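Local coordinates for protein intimin (Escherichia coli, PDB 1F00) that probably acts as a bacterial surface adhesin, a string of immunoglobulin-like domains ending in a C-type lectin-like domain, that binds a receptor on host cells, at residues 202-211 with 274-282; 213-221 with 256-267. All blocks are in the same frame, centred on the assembly; numbering follows the deposited sequence.

In the fold
The chain runs from the N-terminal immunoglobulin-like modules into the C-type lectin domain, which holds both contacts. Helix 196-205 ends in the first segment of contact 1, and after Pro211 the chain passes into helix 214-224, the first half of contact 2. Strands 254-259 and 263-270 then return to that helix and close contact 2. Only afterwards does strand 276-281 reach back to 202-211, so the smaller loop is nested inside the larger. The two contacts also touch directly: Pro211 packs on Glu216 and Leu217, and Ala276 meets Thr257. Together they tie both helices to the terminal strand and to the hairpin.

Contact 1 (202-211 with 274-282); sequences TCKNFGGKLP and SNAYATCVK
Cys203, Gly208, Lys209 and Pro211 carry the outgoing end of helix 196-205 onto the last strand of the C-type lectin fold, 276-281. Two backbone hydrogen bonds make the join: Lys209 N gives to Val281 O, and Val281 N gives back to Lys209 O over 2.9 Å. They form a single antiparallel hydrogen-bonded bridge on the edge of the strand that does not face strand 184-190. The helix ends just before the bridge in a Schellman motif: Gly207 has positive phi (72°), and Gly208 N bonds to Cys203 O.

Two cysteine side chains meet between helix and strand. Cys203 SG comes to 3.5 Å from Cys280 CB, while Cys280 SG stands anti to its own backbone N (chi1 178°), which brings it against the turn, 3.4 Å from Gly208 CA. Cys203 SG lies 4.0 Å from Cys280 SG, so no disulfide joins them in this model. Phe206 adds its CB against Cys280 SG, though its ring leads away. Farther back along the helix Thr202 CB approaches Ala278 CB, and its hydroxyl bonds to Asp198 O within the helix.

Beside the bridge, Val281 CG2 packs on the ring of Pro211, with 4.0 Å between Val281 CG2 and Pro211 CG. The aliphatic chain of Lys282, bent at its last two torsions, passes by Phe206 O. Tightest of the carbon contacts is Pro211 CD, set 3.1 Å from Thr279 O.

Contact 2 (213-221 with 256-267); sequences SQNELENVF and STYDLVKQNPLN
A helix lying on a beta-hairpin is the motif here, within the C-type lectin domain: Leu217, Glu218 and Phe221 of helix 214-224 meet Tyr258, Leu260 and Gln263 of the hairpin 254-259/263-270. The axis of helix 214-221 runs parallel to strand 256-259, 8.1 Å away at closest approach, and antiparallel to strand 263-267.

Tyr258 is sandwiched. Its CG is anti to the backbone N (chi1 -176°), sending the ring toward the helix, where Gln214 O and Glu218 N look onto one face near the rim. Glu218 CA sits over that face too, 3.6 Å from Tyr258 CZ, while Gln263 O lies above the centre of the opposite face. Leu217 CB packs obliquely against the ring, 3.5 Å from Tyr258 CD2, and Phe221 CB reaches the edge, 3.4 Å from Tyr258 OH.

Phe221 makes the second aromatic contact. The side-chain amide of Gln263 stacks on its ring, the planes 17° apart, with Gln263 CG 3.5 Å from the ring centroid in a CH-pi contact; Leu260 O meets the ring edge in plane. Leu260 also sends CD2 to within 3.9 Å of Val220 CG1. At the start of the helix, Gln214 stretches across to the strands, its CG 3.6 Å from Thr257 O.

Ser213 is the N-cap of the helix, its OG accepting a weak bond from Glu216 N. In the hairpin, Asp259 OD2 accepts from Val261 N, an Asx turn, and from Lys262 N, which extends it to an Asx motif; Thr238 and Ile239 bind the same carboxylate.

Val220 and Leu260 continue on to Ile186 of strand 184-190, Leu217 touches Ser241, and strand 240-242 pairs with 254-259 on the side away from 263-270.

Contact 1 (202-211 with 274-282)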
# COMPACT_ATOMS: atom_id res chain seq x y z
N THR A 202 -9.08 3.70 34.39
CA THR A 202 -9.44 3.28 33.04
C THR A 202 -8.21 2.91 32.23
O THR A 202 -8.21 1.92 31.50
CB THR A 202 -10.21 4.39 32.31
OG1 THR A 202 -11.45 4.61 32.99
CG2 THR A 202 -10.48 4.01 30.86
N CYS A 203 -7.15 3.70 32.35
CA CYS A 203 -5.92 3.40 31.62
C CYS A 203 -5.28 2.12 32.16
O CYS A 203 -4.78 1.30 31.39
CB CYS A 203 -4.94 4.57 31.73
SG CYS A 203 -5.51 6.07 30.88
N LYS A 204 -5.31 1.96 33.48
CA LYS A 204 -4.73 0.77 34.10
C LYS A 204 -5.47 -0.49 33.66
O LYS A 204 -4.85 -1.52 33.41
CB LYS A 204 -4.80 0.89 35.63
CG LYS A 204 -4.21 -0.30 36.37
CD LYS A 204 -4.25 -0.08 37.87
CE LYS A 204 -3.60 -1.23 38.61
NZ LYS A 204 -3.47 -0.94 40.07
N ASN A 205 -6.79 -0.40 33.55
CA ASN A 205 -7.58 -1.55 33.13
C ASN A 205 -7.34 -1.87 31.66
O ASN A 205 -7.48 -3.02 31.24
CB ASN A 205 -9.07 -1.30 33.37
CG ASN A 205 -9.41 -1.22 34.84
OD1 ASN A 205 -8.98 -2.06 35.63
ND2 ASN A 205 -10.20 -0.22 35.21
N PHE A 206 -6.97 -0.86 30.88
CA PHE A 206 -6.68 -1.04 29.46
C PHE A 206 -5.23 -1.48 29.31
O PHE A 206 -4.73 -1.62 28.19
CB PHE A 206 -6.91 0.27 28.69
CG PHE A 206 -8.34 0.51 28.28
CD1 PHE A 206 -9.37 0.49 29.23
CD2 PHE A 206 -8.66 0.77 26.95
CE1 PHE A 206 -10.69 0.74 28.86
CE2 PHE A 206 -9.98 1.02 26.57
CZ PHE A 206 -11.00 1.00 27.52
N GLY A 207 -4.57 -1.68 30.44
CA GLY A 207 -3.18 -2.10 30.43
C GLY A 207 -2.23 -1.00 29.99
O GLY A 207 -1.11 -1.28 29.57
N GLY A 208 -2.68 0.25 30.08
CA GLY A 208 -1.85 1.37 29.68
C GLY A 208 -1.65 2.35 30.82
O GLY A 208 -1.85 2.00 31.98
N LYS A 209 -1.26 3.58 30.49
CA LYS A 209 -1.03 4.62 31.49
C LYS A 209 -1.55 5.97 30.97
O LYS A 209 -1.82 6.11 29.78
CB LYS A 209 0.47 4.75 31.78
CG LYS A 209 1.17 3.45 32.14
CD LYS A 209 2.66 3.66 32.39
CE LYS A 209 3.37 2.34 32.67
NZ LYS A 209 2.75 1.62 33.83
N LEU A 210 -1.69 6.95 31.85
CA LEU A 210 -2.13 8.27 31.43
C LEU A 210 -0.96 8.91 30.70
O LEU A 210 0.19 8.48 30.86
CB LEU A 210 -2.46 9.16 32.64
CG LEU A 210 -3.84 9.13 33.31
CD1 LEU A 210 -3.87 10.13 34.45
CD2 LEU A 210 -4.91 9.47 32.30
N PRO A 211 -1.23 9.92 29.86
CA PRO A 211 -0.11 10.56 29.16
C PRO A 211 0.78 11.09 30.30
O PRO A 211 0.26 11.55 31.32
CB PRO A 211 -0.78 11.69 28.39
CG PRO A 211 -2.12 11.09 28.05
CD PRO A 211 -2.52 10.42 29.34
N SER A 274 -15.28 15.79 36.57
CA SER A 274 -15.16 15.16 35.25
C SER A 274 -14.94 16.25 34.21
O SER A 274 -15.82 16.56 33.39
CB SER A 274 -16.43 14.35 34.95
OG SER A 274 -17.59 15.13 35.16
N ASN A 275 -13.75 16.83 34.25
CA ASN A 275 -13.33 17.92 33.38
C ASN A 275 -12.61 17.50 32.10
O ASN A 275 -12.36 18.34 31.23
CB ASN A 275 -12.42 18.87 34.18
CG ASN A 275 -13.20 19.70 35.19
OD1 ASN A 275 -12.68 20.04 36.26
ND2 ASN A 275 -14.43 20.04 34.85
N ALA A 276 -12.29 16.22 31.96
CA ALA A 276 -11.60 15.78 30.76
C ALA A 276 -11.85 14.33 30.41
O ALA A 276 -12.43 13.59 31.20
CB ALA A 276 -10.09 16.03 30.92
N TYR A 277 -11.41 13.94 29.22
CA TYR A 277 -11.56 12.57 28.75
C TYR A 277 -10.35 11.75 29.17
O TYR A 277 -9.28 12.30 29.41
CB TYR A 277 -11.68 12.53 27.23
CG TYR A 277 -12.95 13.13 26.71
CD1 TYR A 277 -12.99 14.45 26.26
CD2 TYR A 277 -14.13 12.40 26.71
CE1 TYR A 277 -14.18 15.03 25.82
CE2 TYR A 277 -15.33 12.96 26.28
CZ TYR A 277 -15.35 14.27 25.83
OH TYR A 277 -16.53 14.83 25.41
N ALA A 278 -10.54 10.44 29.28
CA ALA A 278 -9.45 9.56 29.64
C ALA A 278 -8.82 9.08 28.34
O ALA A 278 -9.46 8.37 27.56
CB ALA A 278 -9.95 8.38 30.46
N THR A 279 -7.59 9.51 28.09
CA THR A 279 -6.86 9.09 26.90
C THR A 279 -5.71 8.24 27.42
O THR A 279 -4.88 8.71 28.19
CB THR A 279 -6.34 10.29 26.08
OG1 THR A 279 -7.43 10.92 25.41
CG2 THR A 279 -5.33 9.83 25.04
N CYS A 280 -5.70 6.98 27.00
CA CYS A 280 -4.68 6.04 27.44
C CYS A 280 -3.54 5.87 26.43
O CYS A 280 -3.76 5.92 25.22
CB CYS A 280 -5.33 4.68 27.71
SG CYS A 280 -4.20 3.36 28.20
N VAL A 281 -2.33 5.68 26.95
CA VAL A 281 -1.15 5.46 26.12
C VAL A 281 -0.73 4.01 26.36
O VAL A 281 -0.38 3.64 27.48
CB VAL A 281 0.00 6.40 26.53
CG1 VAL A 281 1.20 6.17 25.60
CG2 VAL A 281 -0.45 7.86 26.46
N LYS A 282 -0.78 3.20 25.30
CA LYS A 282 -0.43 1.78 25.36
C LYS A 282 0.84 1.45 24.58
O LYS A 282 1.55 0.51 24.98
CB LYS A 282 -1.58 0.94 24.81
CG LYS A 282 -2.75 0.76 25.75
CD LYS A 282 -3.98 0.25 25.00
CE LYS A 282 -3.68 -0.98 24.15
NZ LYS A 282 -3.32 -2.18 24.94
OXT LYS A 282 1.09 2.12 23.56

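Contact 2 (213-221 with 256-267)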
# COMPACT_ATOMS: atom_id res chain seq x y z
N SER A 213 2.63 13.66 30.27
CA SER A 213 2.68 15.10 30.24
C SER A 213 2.00 15.63 28.98
O SER A 213 1.61 14.86 28.11
CB SER A 213 4.15 15.52 30.17
OG SER A 213 4.74 14.89 29.04
N GLN A 214 1.88 16.95 28.90
CA GLN A 214 1.29 17.57 27.73
C GLN A 214 2.21 17.28 26.54
O GLN A 214 1.76 17.10 25.41
CB GLN A 214 1.16 19.09 27.96
CG GLN A 214 0.06 19.43 28.97
CD GLN A 214 0.19 20.82 29.58
OE1 GLN A 214 -0.79 21.38 30.07
NE2 GLN A 214 1.39 21.37 29.56
N ASN A 215 3.51 17.20 26.82
CA ASN A 215 4.50 16.91 25.78
C ASN A 215 4.20 15.60 25.04
O ASN A 215 4.25 15.55 23.81
CB ASN A 215 5.91 16.87 26.40
CG ASN A 215 6.99 16.63 25.37
OD1 ASN A 215 7.17 15.51 24.89
ND2 ASN A 215 7.72 17.68 25.02
N GLU A 216 3.87 14.54 25.79
CA GLU A 216 3.59 13.26 25.16
C GLU A 216 2.43 13.32 24.16
O GLU A 216 2.50 12.70 23.10
CB GLU A 216 3.32 12.18 26.22
CG GLU A 216 3.11 10.77 25.63
CD GLU A 216 3.26 9.66 26.66
OE1 GLU A 216 2.72 9.79 27.77
OE2 GLU A 216 3.93 8.64 26.36
N LEU A 217 1.37 14.06 24.49
CA LEU A 217 0.23 14.18 23.58
C LEU A 217 0.51 15.20 22.48
O LEU A 217 -0.02 15.10 21.37
CB LEU A 217 -1.04 14.56 24.35
CG LEU A 217 -1.64 13.46 25.24
CD1 LEU A 217 -2.99 13.90 25.77
CD2 LEU A 217 -1.78 12.17 24.44
N GLU A 218 1.34 16.19 22.77
CA GLU A 218 1.69 17.19 21.77
C GLU A 218 2.38 16.49 20.60
O GLU A 218 2.17 16.84 19.43
CB GLU A 218 2.62 18.25 22.36
CG GLU A 218 3.04 19.31 21.37
CD GLU A 218 3.98 20.33 21.98
OE1 GLU A 218 4.43 21.24 21.24
OE2 GLU A 218 4.27 20.22 23.20
N ASN A 219 3.21 15.50 20.91
CA ASN A 219 3.90 14.77 19.85
C ASN A 219 2.91 13.97 19.02
O ASN A 219 3.13 13.73 17.83
CB ASN A 219 4.99 13.86 20.44
CG ASN A 219 6.25 14.65 20.78
OD1 ASN A 219 6.78 15.37 19.93
ND2 ASN A 219 6.74 14.51 22.01
N VAL A 220 1.80 13.57 19.64
CA VAL A 220 0.76 12.83 18.93
C VAL A 220 0.12 13.78 17.90
O VAL A 220 -0.05 13.42 16.74
CB VAL A 220 -0.33 12.33 19.91
CG1 VAL A 220 -1.44 11.64 19.14
CG2 VAL A 220 0.30 11.37 20.93
N PHE A 221 -0.24 14.98 18.35
CA PHE A 221 -0.85 15.98 17.47
C PHE A 221 0.14 16.35 16.36
O PHE A 221 -0.24 16.55 15.21
CB PHE A 221 -1.21 17.24 18.28
CG PHE A 221 -1.90 18.30 17.47
CD1 PHE A 221 -3.28 18.28 17.31
CD2 PHE A 221 -1.17 19.29 16.82
CE1 PHE A 221 -3.93 19.24 16.52
CE2 PHE A 221 -1.81 20.26 16.03
CZ PHE A 221 -3.19 20.23 15.88
N SER A 256 -3.19 18.89 34.64
CA SER A 256 -3.12 19.58 33.38
C SER A 256 -3.79 18.71 32.33
O SER A 256 -4.09 17.54 32.58
CB SER A 256 -1.67 19.86 32.99
OG SER A 256 -1.11 20.83 33.85
N THR A 257 -4.04 19.30 31.16
CA THR A 257 -4.67 18.58 30.06
C THR A 257 -4.09 19.06 28.74
O THR A 257 -3.45 20.11 28.65
CB THR A 257 -6.19 18.85 30.00
OG1 THR A 257 -6.41 20.23 29.68
CG2 THR A 257 -6.88 18.51 31.33
N TYR A 258 -4.31 18.25 27.71
CA TYR A 258 -3.90 18.59 26.36
C TYR A 258 -5.08 18.13 25.52
O TYR A 258 -5.70 17.10 25.81
CB TYR A 258 -2.63 17.86 25.94
CG TYR A 258 -2.14 18.30 24.58
CD1 TYR A 258 -1.36 19.46 24.43
CD2 TYR A 258 -2.47 17.58 23.43
CE1 TYR A 258 -0.93 19.88 23.16
CE2 TYR A 258 -2.05 17.99 22.17
CZ TYR A 258 -1.28 19.14 22.04
OH TYR A 258 -0.86 19.53 20.78
N ASP A 259 -5.40 18.89 24.48
CA ASP A 259 -6.53 18.59 23.63
C ASP A 259 -6.06 18.07 22.28
O ASP A 259 -5.42 18.79 21.52
CB ASP A 259 -7.36 19.87 23.47
CG ASP A 259 -8.75 19.62 22.94
OD1 ASP A 259 -9.69 20.28 23.45
OD2 ASP A 259 -8.90 18.80 22.02
N LEU A 260 -6.38 16.81 21.99
CA LEU A 260 -5.97 16.19 20.73
C LEU A 260 -6.65 16.79 19.51
O LEU A 260 -6.34 16.41 18.37
CB LEU A 260 -6.18 14.67 20.78
CG LEU A 260 -5.19 13.92 21.68
CD1 LEU A 260 -5.55 12.45 21.74
CD2 LEU A 260 -3.77 14.11 21.15
N VAL A 261 -7.58 17.71 19.73
CA VAL A 261 -8.24 18.39 18.62
C VAL A 261 -7.77 19.84 18.56
O VAL A 261 -7.29 20.31 17.53
CB VAL A 261 -9.79 18.40 18.75
CG1 VAL A 261 -10.38 19.36 17.72
CG2 VAL A 261 -10.34 17.00 18.49
N LYS A 262 -7.87 20.54 19.69
CA LYS A 262 -7.50 21.95 19.78
C LYS A 262 -6.10 22.26 20.32
O LYS A 262 -5.74 23.43 20.43
CB LYS A 262 -8.54 22.68 20.64
CG LYS A 262 -9.98 22.30 20.32
CD LYS A 262 -10.99 23.20 21.01
CE LYS A 262 -11.05 22.96 22.51
NZ LYS A 262 -12.23 23.67 23.10
N GLN A 263 -5.32 21.23 20.63
CA GLN A 263 -3.99 21.42 21.22
C GLN A 263 -4.34 22.03 22.59
O GLN A 263 -4.66 21.30 23.53
CB GLN A 263 -3.14 22.37 20.36
CG GLN A 263 -2.90 21.86 18.93
CD GLN A 263 -2.10 22.83 18.06
OE1 GLN A 263 -0.91 23.04 18.29
NE2 GLN A 263 -2.76 23.42 17.07
N ASN A 264 -4.28 23.35 22.69
CA ASN A 264 -4.71 24.05 23.91
C ASN A 264 -4.26 23.45 25.26
O ASN A 264 -5.09 23.02 26.05
CB ASN A 264 -6.25 24.12 23.88
CG ASN A 264 -6.83 25.13 24.85
OD1 ASN A 264 -7.92 24.92 25.39
ND2 ASN A 264 -6.14 26.25 25.04
N PRO A 265 -2.95 23.42 25.53
CA PRO A 265 -2.56 22.85 26.83
C PRO A 265 -3.07 23.71 27.99
O PRO A 265 -2.84 24.93 28.00
CB PRO A 265 -1.04 22.81 26.75
CG PRO A 265 -0.71 23.95 25.82
CD PRO A 265 -1.76 23.80 24.74
N LEU A 266 -3.76 23.09 28.94
CA LEU A 266 -4.29 23.79 30.11
C LEU A 266 -3.74 23.23 31.43
O LEU A 266 -3.28 22.10 31.49
CB LEU A 266 -5.82 23.68 30.15
CG LEU A 266 -6.57 24.14 28.91
CD1 LEU A 266 -8.08 23.95 29.13
CD2 LEU A 266 -6.23 25.59 28.61
N ASN A 267 -3.80 24.04 32.48
CA ASN A 267 -3.32 23.63 33.79
C ASN A 267 -4.32 24.04 34.87
O ASN A 267 -5.31 24.73 34.59
CB ASN A 267 -1.97 24.30 34.08
CG ASN A 267 -0.99 24.16 32.93
OD1 ASN A 267 -0.55 23.06 32.59
ND2 ASN A 267 -0.64 25.29 32.32